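Long-range contacts in uncharacterized conserved protein (Methanococcus maripaludis S2, PDB 3C2Q), which catalyses the NAD(+)-dependent cyclisation of L-ornithine to L-proline with release of ammonia: residues 22-27 with 77-81; 34-39 with 54-58; 41-47 with 61-65; 123-127 with 158-164. Residue numbers count along the deposited sequence, not the author numbering.

Contact 1 of 4, residues 22-27 with 77-81; sequences LPDGFY and VLIGH. With IMD (imidazole), chain G.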
# COMPACT_ATOMS: atom_id res chain seq x y z
N LEU B 22 -14.08 13.67 -34.89
CA LEU B 22 -13.28 14.86 -34.99
C LEU B 22 -12.34 14.79 -36.17
O LEU B 22 -11.89 13.71 -36.51
CB LEU B 22 -12.47 15.01 -33.70
CG LEU B 22 -13.28 14.84 -32.42
CD1 LEU B 22 -12.33 14.85 -31.24
CD2 LEU B 22 -14.29 15.96 -32.31
N PRO B 23 -12.05 15.94 -36.81
CA PRO B 23 -11.07 15.99 -37.90
C PRO B 23 -9.68 15.62 -37.42
O PRO B 23 -9.34 15.91 -36.26
CB PRO B 23 -11.06 17.46 -38.34
CG PRO B 23 -12.10 18.15 -37.57
CD PRO B 23 -12.66 17.25 -36.52
N ASP B 24 -8.88 15.04 -38.31
CA ASP B 24 -7.51 14.71 -37.98
C ASP B 24 -6.74 15.92 -37.48
O ASP B 24 -6.98 17.05 -37.93
CB ASP B 24 -6.75 14.10 -39.16
CG ASP B 24 -5.32 13.76 -38.78
OD1 ASP B 24 -5.11 13.11 -37.72
OD2 ASP B 24 -4.40 14.18 -39.52
N GLY B 25 -5.83 15.67 -36.54
CA GLY B 25 -5.00 16.72 -35.97
C GLY B 25 -5.70 17.54 -34.91
O GLY B 25 -5.12 18.47 -34.39
N PHE B 26 -6.94 17.20 -34.56
CA PHE B 26 -7.63 17.92 -33.49
C PHE B 26 -6.80 18.03 -32.20
O PHE B 26 -6.08 17.09 -31.84
CB PHE B 26 -9.00 17.30 -33.18
CG PHE B 26 -8.93 15.98 -32.44
CD1 PHE B 26 -8.93 15.95 -31.04
CD2 PHE B 26 -8.92 14.78 -33.13
CE1 PHE B 26 -8.89 14.74 -30.35
CE2 PHE B 26 -8.89 13.56 -32.46
CZ PHE B 26 -8.87 13.54 -31.06
N TYR B 27 -6.90 19.18 -31.56
CA TYR B 27 -6.23 19.47 -30.30
C TYR B 27 -7.01 18.79 -29.16
O TYR B 27 -8.26 18.89 -29.08
CB TYR B 27 -6.13 20.98 -30.08
CG TYR B 27 -5.48 21.40 -28.75
CD1 TYR B 27 -4.10 21.35 -28.58
CD2 TYR B 27 -6.26 21.84 -27.69
CE1 TYR B 27 -3.50 21.73 -27.38
CE2 TYR B 27 -5.68 22.23 -26.48
CZ TYR B 27 -4.31 22.17 -26.33
OH TYR B 27 -3.77 22.59 -25.15
N VAL B 77 -13.79 22.73 -34.83
CA VAL B 77 -12.88 22.11 -33.85
C VAL B 77 -11.48 22.66 -34.10
O VAL B 77 -11.00 22.77 -35.25
CB VAL B 77 -12.90 20.56 -33.99
CG1 VAL B 77 -11.84 19.90 -33.07
CG2 VAL B 77 -14.31 20.02 -33.69
N LEU B 78 -10.84 23.07 -33.01
CA LEU B 78 -9.47 23.50 -33.02
C LEU B 78 -8.57 22.34 -33.45
O LEU B 78 -8.63 21.24 -32.85
CB LEU B 78 -9.08 24.00 -31.61
CG LEU B 78 -7.59 24.31 -31.38
CD1 LEU B 78 -7.21 25.61 -32.05
CD2 LEU B 78 -7.31 24.43 -29.89
N ILE B 79 -7.74 22.60 -34.47
CA ILE B 79 -6.81 21.65 -35.03
C ILE B 79 -5.39 22.12 -34.79
O ILE B 79 -5.10 23.32 -34.92
CB ILE B 79 -6.99 21.47 -36.57
CG1 ILE B 79 -8.41 21.04 -36.92
CG2 ILE B 79 -5.98 20.48 -37.14
CD1 ILE B 79 -8.95 19.83 -36.18
N GLY B 80 -4.53 21.17 -34.42
CA GLY B 80 -3.11 21.45 -34.12
C GLY B 80 -2.85 22.35 -32.93
O GLY B 80 -3.74 22.57 -32.08
N HIS B 81 -1.65 22.92 -32.88
CA HIS B 81 -1.22 23.67 -31.70
C HIS B 81 -0.92 25.16 -31.91
O HIS B 81 -0.52 25.85 -30.96
CB HIS B 81 -0.02 22.98 -31.03
CG HIS B 81 -0.35 21.63 -30.46
ND1 HIS B 81 -0.64 20.54 -31.24
CD2 HIS B 81 -0.39 21.19 -29.18
CE1 HIS B 81 -0.87 19.48 -30.47
NE2 HIS B 81 -0.73 19.86 -29.21
N1 IMD G . -1.10 21.95 -25.07
C2 IMD G . -1.04 20.62 -24.79
N3 IMD G . 0.28 20.25 -24.78
C4 IMD G . 1.02 21.33 -25.11
C5 IMD G . 0.16 22.40 -25.29
O HOH W 1 -9.82 20.76 -30.29

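Contact 2 of 4, residues 34-39 with 54-58; sequences THVKVN and IVVYP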
# COMPACT_ATOMS: atom_id res chain seq x y z
N THR B 34 -7.25 27.80 -21.29
CA THR B 34 -6.64 27.90 -22.63
C THR B 34 -7.30 29.07 -23.38
O THR B 34 -8.50 29.31 -23.20
CB THR B 34 -6.84 26.57 -23.40
OG1 THR B 34 -6.22 25.49 -22.66
CG2 THR B 34 -6.25 26.63 -24.85
N HIS B 35 -6.51 29.81 -24.17
CA HIS B 35 -7.08 30.84 -25.04
C HIS B 35 -6.79 30.47 -26.48
O HIS B 35 -5.78 29.80 -26.75
CB HIS B 35 -6.50 32.23 -24.73
CG HIS B 35 -6.74 32.69 -23.32
ND1 HIS B 35 -6.07 33.75 -22.77
CD2 HIS B 35 -7.57 32.23 -22.35
CE1 HIS B 35 -6.47 33.94 -21.52
NE2 HIS B 35 -7.38 33.02 -21.24
N VAL B 36 -7.68 30.86 -27.39
CA VAL B 36 -7.49 30.59 -28.82
C VAL B 36 -7.54 31.90 -29.65
O VAL B 36 -8.34 32.78 -29.38
CB VAL B 36 -8.53 29.60 -29.38
CG1 VAL B 36 -8.22 28.17 -28.90
CG2 VAL B 36 -9.97 30.02 -28.98
N LYS B 37 -6.67 32.01 -30.64
CA LYS B 37 -6.64 33.23 -31.45
C LYS B 37 -7.55 33.05 -32.65
O LYS B 37 -7.34 32.17 -33.50
CB LYS B 37 -5.22 33.56 -31.90
CG LYS B 37 -5.08 35.00 -32.41
CD LYS B 37 -3.65 35.37 -32.65
CE LYS B 37 -3.54 36.75 -33.29
NZ LYS B 37 -2.14 37.26 -33.13
N VAL B 38 -8.58 33.88 -32.69
CA VAL B 38 -9.61 33.82 -33.72
C VAL B 38 -9.86 35.25 -34.24
O VAL B 38 -10.14 36.17 -33.46
CB VAL B 38 -10.92 33.19 -33.17
CG1 VAL B 38 -12.01 33.15 -34.24
CG2 VAL B 38 -10.65 31.76 -32.60
N ASN B 39 -9.77 35.40 -35.57
CA ASN B 39 -9.91 36.72 -36.23
C ASN B 39 -9.08 37.75 -35.49
O ASN B 39 -9.60 38.78 -35.04
CB ASN B 39 -11.38 37.12 -36.33
CG ASN B 39 -12.17 36.21 -37.28
OD1 ASN B 39 -13.31 35.82 -36.98
ND2 ASN B 39 -11.57 35.86 -38.42
N ILE B 54 -11.68 21.70 -28.27
CA ILE B 54 -12.09 23.08 -28.22
C ILE B 54 -12.97 23.39 -29.43
O ILE B 54 -12.55 23.22 -30.59
CB ILE B 54 -10.87 23.99 -28.12
CG1 ILE B 54 -10.18 23.73 -26.75
CG2 ILE B 54 -11.27 25.48 -28.31
CD1 ILE B 54 -8.97 24.61 -26.47
N VAL B 55 -14.20 23.82 -29.15
CA VAL B 55 -15.15 24.15 -30.20
C VAL B 55 -15.23 25.68 -30.21
O VAL B 55 -15.42 26.31 -29.16
CB VAL B 55 -16.51 23.46 -29.95
CG1 VAL B 55 -17.64 24.00 -30.87
CG2 VAL B 55 -16.35 21.94 -30.11
N VAL B 56 -15.04 26.26 -31.39
CA VAL B 56 -15.05 27.71 -31.59
C VAL B 56 -16.32 28.15 -32.34
O VAL B 56 -16.79 27.47 -33.28
CB VAL B 56 -13.77 28.15 -32.35
CG1 VAL B 56 -13.70 29.67 -32.50
CG2 VAL B 56 -12.52 27.64 -31.62
N TYR B 57 -16.88 29.26 -31.88
CA TYR B 57 -18.03 29.92 -32.50
C TYR B 57 -17.53 31.31 -32.93
O TYR B 57 -17.68 32.27 -32.20
CB TYR B 57 -19.15 30.06 -31.47
CG TYR B 57 -19.49 28.74 -30.80
CD1 TYR B 57 -20.26 27.78 -31.47
CD2 TYR B 57 -19.01 28.43 -29.52
CE1 TYR B 57 -20.57 26.56 -30.86
CE2 TYR B 57 -19.32 27.21 -28.91
CZ TYR B 57 -20.09 26.29 -29.59
OH TYR B 57 -20.41 25.08 -29.00
N PRO B 58 -16.86 31.38 -34.09
CA PRO B 58 -16.18 32.64 -34.39
C PRO B 58 -17.11 33.87 -34.40
O PRO B 58 -16.72 34.93 -33.89
CB PRO B 58 -15.54 32.38 -35.75
CG PRO B 58 -15.43 30.87 -35.83
CD PRO B 58 -16.66 30.38 -35.14

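Contact 3 of 4, residues 41-47 with 61-65; sequences EWIEVAN and KRAET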
# COMPACT_ATOMS: atom_id res chain seq x y z
N GLU B 41 -8.05 38.04 -32.51
CA GLU B 41 -8.31 38.32 -31.09
C GLU B 41 -8.19 37.02 -30.28
O GLU B 41 -8.55 35.95 -30.77
CB GLU B 41 -9.72 38.85 -30.89
CG GLU B 41 -10.05 40.17 -31.55
CD GLU B 41 -11.55 40.28 -31.83
OE1 GLU B 41 -12.34 40.27 -30.85
OE2 GLU B 41 -11.94 40.36 -33.03
N TRP B 42 -7.72 37.14 -29.04
CA TRP B 42 -7.69 36.00 -28.13
C TRP B 42 -9.06 35.81 -27.49
O TRP B 42 -9.63 36.74 -26.91
CB TRP B 42 -6.61 36.17 -27.07
CG TRP B 42 -5.24 36.03 -27.63
CD1 TRP B 42 -4.39 37.06 -27.95
CD2 TRP B 42 -4.55 34.82 -27.96
NE1 TRP B 42 -3.21 36.56 -28.45
CE2 TRP B 42 -3.28 35.19 -28.48
CE3 TRP B 42 -4.88 33.46 -27.88
CZ2 TRP B 42 -2.33 34.24 -28.88
CZ3 TRP B 42 -3.94 32.51 -28.28
CH2 TRP B 42 -2.67 32.91 -28.79
N ILE B 43 -9.59 34.61 -27.64
CA ILE B 43 -10.85 34.24 -27.04
C ILE B 43 -10.55 33.29 -25.87
O ILE B 43 -9.79 32.36 -26.03
CB ILE B 43 -11.76 33.51 -28.05
CG1 ILE B 43 -12.11 34.41 -29.25
CG2 ILE B 43 -13.06 33.06 -27.35
CD1 ILE B 43 -13.11 33.77 -30.19
N GLU B 44 -11.18 33.52 -24.72
CA GLU B 44 -10.98 32.62 -23.57
C GLU B 44 -11.87 31.41 -23.74
O GLU B 44 -13.09 31.54 -23.82
CB GLU B 44 -11.30 33.34 -22.26
CG GLU B 44 -10.59 34.70 -22.13
CD GLU B 44 -10.59 35.24 -20.69
OE1 GLU B 44 -11.23 34.62 -19.79
OE2 GLU B 44 -9.94 36.29 -20.46
N VAL B 45 -11.27 30.21 -23.80
CA VAL B 45 -12.06 28.98 -23.93
C VAL B 45 -12.77 28.65 -22.60
O VAL B 45 -12.12 28.44 -21.57
CB VAL B 45 -11.20 27.80 -24.42
CG1 VAL B 45 -12.05 26.58 -24.66
CG2 VAL B 45 -10.43 28.18 -25.72
N ALA B 46 -14.11 28.59 -22.65
CA ALA B 46 -14.92 28.32 -21.48
C ALA B 46 -14.68 26.90 -20.95
O ALA B 46 -14.55 25.94 -21.71
CB ALA B 46 -16.40 28.53 -21.80
N ASN B 47 -14.65 26.79 -19.62
CA ASN B 47 -14.78 25.51 -18.89
C ASN B 47 -13.59 24.56 -19.10
O ASN B 47 -13.78 23.42 -19.54
CB ASN B 47 -16.10 24.79 -19.28
CG ASN B 47 -17.34 25.67 -19.10
OD1 ASN B 47 -17.48 26.38 -18.10
ND2 ASN B 47 -18.26 25.58 -20.06
N LYS B 61 -17.69 35.21 -31.08
CA LYS B 61 -16.42 35.47 -30.36
C LYS B 61 -16.37 34.70 -29.02
O LYS B 61 -16.09 35.26 -27.95
CB LYS B 61 -16.19 36.97 -30.15
CG LYS B 61 -16.07 37.74 -31.47
CD LYS B 61 -16.12 39.22 -31.25
CE LYS B 61 -15.70 39.92 -32.54
NZ LYS B 61 -15.14 41.27 -32.27
N ARG B 62 -16.69 33.42 -29.10
CA ARG B 62 -16.58 32.53 -27.95
C ARG B 62 -16.07 31.15 -28.36
O ARG B 62 -16.07 30.80 -29.55
CB ARG B 62 -17.89 32.46 -27.15
CG ARG B 62 -19.06 31.82 -27.85
CD ARG B 62 -20.29 31.79 -26.94
NE ARG B 62 -21.41 31.12 -27.60
CZ ARG B 62 -21.69 29.82 -27.52
NH1 ARG B 62 -20.95 29.01 -26.75
NH2 ARG B 62 -22.73 29.33 -28.20
N ALA B 63 -15.60 30.39 -27.37
CA ALA B 63 -15.17 29.02 -27.58
C ALA B 63 -15.42 28.28 -26.26
O ALA B 63 -15.45 28.89 -25.20
CB ALA B 63 -13.69 28.95 -27.99
N GLU B 64 -15.65 26.98 -26.36
CA GLU B 64 -15.87 26.17 -25.17
C GLU B 64 -15.18 24.80 -25.30
O GLU B 64 -14.88 24.32 -26.41
CB GLU B 64 -17.36 26.05 -24.85
CG GLU B 64 -18.13 25.18 -25.78
CD GLU B 64 -19.56 25.04 -25.32
OE1 GLU B 64 -19.83 24.29 -24.35
OE2 GLU B 64 -20.41 25.72 -25.91
N THR B 65 -14.93 24.20 -24.15
CA THR B 65 -14.31 22.88 -24.06
C THR B 65 -15.45 21.88 -24.02
O THR B 65 -16.23 21.85 -23.04
CB THR B 65 -13.47 22.75 -22.73
OG1 THR B 65 -12.53 23.81 -22.62
CG2 THR B 65 -12.71 21.40 -22.69
O HOH W 2 -15.51 32.00 -24.80
O HOH W 3 -18.19 23.51 -22.13

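Contact 4 of 4, residues 123-127 with 158-164; sequences MHEIR and MVELGYI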
# COMPACT_ATOMS: atom_id res chain seq x y z
N MSE B 123 -9.97 26.61 4.23
CA MSE B 123 -11.41 26.39 4.21
C MSE B 123 -12.16 27.56 4.89
O MSE B 123 -13.23 27.98 4.46
CB MSE B 123 -11.78 25.09 4.92
CG MSE B 123 -11.30 23.82 4.21
SE MSE B 123 -11.74 22.27 5.32
CE MSE B 123 -13.69 22.30 5.31
N HIS B 124 -11.58 28.07 5.98
CA HIS B 124 -12.18 29.19 6.70
C HIS B 124 -12.20 30.44 5.82
O HIS B 124 -13.23 31.10 5.69
CB HIS B 124 -11.43 29.44 8.01
CG HIS B 124 -12.06 30.49 8.86
ND1 HIS B 124 -13.03 30.20 9.81
CD2 HIS B 124 -11.87 31.83 8.91
CE1 HIS B 124 -13.40 31.31 10.41
NE2 HIS B 124 -12.71 32.32 9.89
N GLU B 125 -11.08 30.74 5.17
CA GLU B 125 -10.99 31.86 4.24
C GLU B 125 -11.98 31.71 3.09
O GLU B 125 -12.67 32.67 2.73
CB GLU B 125 -9.58 31.94 3.67
CG GLU B 125 -8.53 32.37 4.66
CD GLU B 125 -7.11 32.27 4.10
OE1 GLU B 125 -6.88 31.52 3.11
OE2 GLU B 125 -6.20 32.93 4.65
N ILE B 126 -12.05 30.51 2.51
CA ILE B 126 -12.96 30.25 1.41
C ILE B 126 -14.43 30.38 1.82
O ILE B 126 -15.24 30.95 1.08
CB ILE B 126 -12.63 28.88 0.70
CG1 ILE B 126 -11.34 29.00 -0.12
CG2 ILE B 126 -13.81 28.40 -0.16
CD1 ILE B 126 -10.66 27.64 -0.47
N ARG B 127 -14.79 29.87 3.00
CA ARG B 127 -16.17 30.01 3.47
C ARG B 127 -16.56 31.48 3.65
O ARG B 127 -17.67 31.86 3.30
CB ARG B 127 -16.43 29.27 4.77
CG ARG B 127 -17.92 29.21 5.09
CD ARG B 127 -18.24 28.79 6.50
NE ARG B 127 -17.41 29.47 7.49
CZ ARG B 127 -17.57 29.34 8.81
NH1 ARG B 127 -18.54 28.59 9.28
NH2 ARG B 127 -16.76 29.97 9.67
N MSE B 158 -19.44 19.93 9.34
CA MSE B 158 -18.92 20.91 8.38
C MSE B 158 -20.02 21.39 7.44
O MSE B 158 -20.06 22.58 7.12
CB MSE B 158 -17.72 20.35 7.58
CG MSE B 158 -16.54 20.03 8.47
SE MSE B 158 -15.19 18.96 7.45
CE MSE B 158 -14.20 18.28 9.00
N VAL B 159 -20.88 20.49 6.99
CA VAL B 159 -22.06 20.86 6.19
C VAL B 159 -22.97 21.81 7.00
O VAL B 159 -23.32 22.90 6.52
CB VAL B 159 -22.86 19.62 5.73
CG1 VAL B 159 -24.06 20.04 4.90
CG2 VAL B 159 -21.96 18.65 4.88
N GLU B 160 -23.30 21.40 8.23
CA GLU B 160 -24.11 22.19 9.15
C GLU B 160 -23.54 23.60 9.33
O GLU B 160 -24.29 24.59 9.29
CB GLU B 160 -24.26 21.43 10.48
CG GLU B 160 -25.12 22.14 11.52
CD GLU B 160 -25.27 21.36 12.82
OE1 GLU B 160 -24.66 20.26 13.01
OE2 GLU B 160 -26.06 21.86 13.67
N LEU B 161 -22.22 23.70 9.47
CA LEU B 161 -21.56 24.98 9.73
C LEU B 161 -21.32 25.86 8.48
O LEU B 161 -20.73 26.93 8.59
CB LEU B 161 -20.22 24.78 10.47
CG LEU B 161 -20.23 24.27 11.93
CD1 LEU B 161 -18.83 23.88 12.36
CD2 LEU B 161 -20.81 25.31 12.90
N GLY B 162 -21.76 25.38 7.32
CA GLY B 162 -21.71 26.16 6.10
C GLY B 162 -20.42 26.09 5.30
O GLY B 162 -20.25 26.88 4.36
N TYR B 163 -19.52 25.16 5.65
CA TYR B 163 -18.26 25.01 4.89
C TYR B 163 -18.40 24.35 3.51
O TYR B 163 -17.54 24.51 2.65
CB TYR B 163 -17.20 24.24 5.69
CG TYR B 163 -16.66 24.99 6.87
CD1 TYR B 163 -15.62 25.91 6.73
CD2 TYR B 163 -17.20 24.79 8.12
CE1 TYR B 163 -15.15 26.62 7.84
CE2 TYR B 163 -16.73 25.49 9.23
CZ TYR B 163 -15.71 26.39 9.08
OH TYR B 163 -15.27 27.06 10.22
N ILE B 164 -19.48 23.61 3.30
CA ILE B 164 -19.60 22.71 2.17
C ILE B 164 -20.71 23.17 1.22
O ILE B 164 -21.85 23.19 1.62
CB ILE B 164 -19.93 21.25 2.65
CG1 ILE B 164 -18.94 20.76 3.75
CG2 ILE B 164 -20.00 20.30 1.48
CD1 ILE B 164 -17.50 21.00 3.42

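Contact 1 of 4, residues 22-27 with 77-81
Tyr27, with chi1 at 178° (t), buries the most surface here. Its ring lies beside Leu78 (CD2 to Leu78 CD2, 3.6 Å) and turns an edge to the face of His81, a T-shaped pair with centroids 5.2 Å apart and planes at 82°. Its OH accepts a hydrogen bond from N1 of an imidazole, probably from the crystallisation liquor, at 2.7 Å. Ile79, m at both chi angles, folds its CD1 to 3.8 Å from Pro23 CG and 3.9 Å from Phe26 CB. Phe26, chi1 p, sends its ring away from strand 76-79 to stack on Tyr206 of a second subunit. A type II turn, Pro23 to Phe26, brings the loop alongside, and Gly25 supplies the positive phi (80°) its third position needs. Phe26 and Ile79 form a single bridge, flanked by Gly80 N to Gly25 O (2.8 Å) and Tyr27 N to Leu78 O (3.0 Å). Two backbone bonds thus fix the loop's path, while apolar and aromatic side chains pack it against strands 76-79, 53-57 and 84-86.

Contact 2 of 4, residues 34-39 with 54-58
Ile54, Val38 and Val56 bury the most surface between these segments, and all three direct their CA-to-CB bonds toward the opposite strand. Ile54 sits at one end, where its CD1 lies 3.8 Å from Thr34 CG2 and its CG2 lies 4.1 Å from Val36 CG1. Val38 works at the other: its CG2 meets Val56 CG1 at 3.7 Å, and its CG1 reaches Pro58 CB at 3.9 Å. Val56 also touches Val36, more loosely, CG2 to CG2 at 4.4 Å.

The alternation of a beta strand explains the pattern. Thr34, Val36 and Val38 face inward, as do Ile54 and Val56. The strand axes approach to 9.7 Å and run at 38° to each other, too far apart for backbone pairing; strands 41-46 and 62-66 come between them in the order of the sheet. Side chains can nevertheless meet because the sheet curls strongly, bringing one face round upon itself, with Ala63 and Leu78 packed beside the same residues. Beta-branched residues suit the place, being at ease in extended backbone and presenting broad, compact apolar surfaces. Thr34 meets Ile54 through its methyl, while its OG1 is hydrogen-bonded to His32 O. The contact is therefore held by apolar burial, without directional bonds between the two segments.

Contact 3 of 4, residues 41-47 with 61-65
Ala46 holds the two strands together through its backbone: its N donates to Ala63 O at 2.9 Å, almost straight at 177°, and its O accepts from Thr65 N at 3.0 Å. Water extends this pairing at both ends, one molecule joining Glu44 O to Ala63 N, another joining Asn47 ND2, Glu64 OE1 and Thr65 O. Farther out, Lys61 NZ makes a long salt bridge to Glu41 OE1 (3.3 Å). Arg62 NE is salt-bridged to Glu60 OE1 and, within 61-65, Arg62 NH1 weakly to Glu64 OE2 (3.4 Å). These strands are parallel neighbours within a mixed sheet, their axes 32° apart, so they spread toward Ile43 and Arg62. Lys61 and Arg62 both face Tyr57 in a G1 beta bulge, where Lys61 has positive phi. Ile43 fills the widening gap, its CD1 3.6 Å from Lys61 C and its CG2 4.2 Å from Ala63 CB. Ala63 also meets Val45 CG2 through its CB (4.0 Å); its small methyl leaves room on the buried face, where Val56 packs on it.

Contact 4 of 4, residues 123-127 with 158-164
Arg127 lays its guanidinium flat on the ring of Tyr163, centres 4.0 Å apart and planes at 11°, an off-centre cation-pi stack to which its CD adds a CH-pi contact over the ring, 4.0 Å from the centroid. From there NH1 reaches Leu161 O at 2.8 Å, a hydrogen bond to the end of helix 152-160. That helix closes in a Schellman motif: Gly162 N returns to Val159 O (3.0 Å) and Tyr163 N to Met158 O (3.0 Å), Gly162 easily taking phi 87°. Arginine suits this spot because CD and guanidinium both lie over the ring while NH1 still reaches the carbonyl. Beneath lies an apolar patch around selenomethionine Met123, whose CE touches Tyr163 CB (4.0 Å), Met158 SE (4.2 Å) and Ile164 CD1 (4.4 Å). The side chain of Met158 is about 9 Å from that of Val327, which probably binds NAD(+). Glu342 of helix 327-342 completes the polar side, salt-bridged to Arg127 and hydrogen-bonded to Tyr163 OH. Within this Rossmann-fold domain, helix 112-133 and the end of helix 152-160 thus meet beside helix 327-342, whose Leu338 packs on Met123, Met158 and Tyr163, while Met123 also reaches Ile138 and Ile278 of the parallel sheet.

How the contacts relate
Contacts 1, 2 and 3 belong to one mixed sheet, whereas contact 4 lies in the Rossmann-fold domain, its centre about 42 Å from that of contact 1. Contacts 2 and 3 interlock most tightly: their segments alternate along the chain, their centres are about 5 Å apart, and Val36 pairs with Ile43 and Val55 with Glu64. Contact 2 is the buried, apolar interior of the curled sheet; contact 3 combines backbone pairing with charges and water at its more exposed margins. Contact 1, partly buried, joins a loop to strand 76-79, neighbour of strand 53-57, and borders a second subunit. Contact 4 is buried like contact 2, yet relies on a cation-pi stack and helix-end carbonyl.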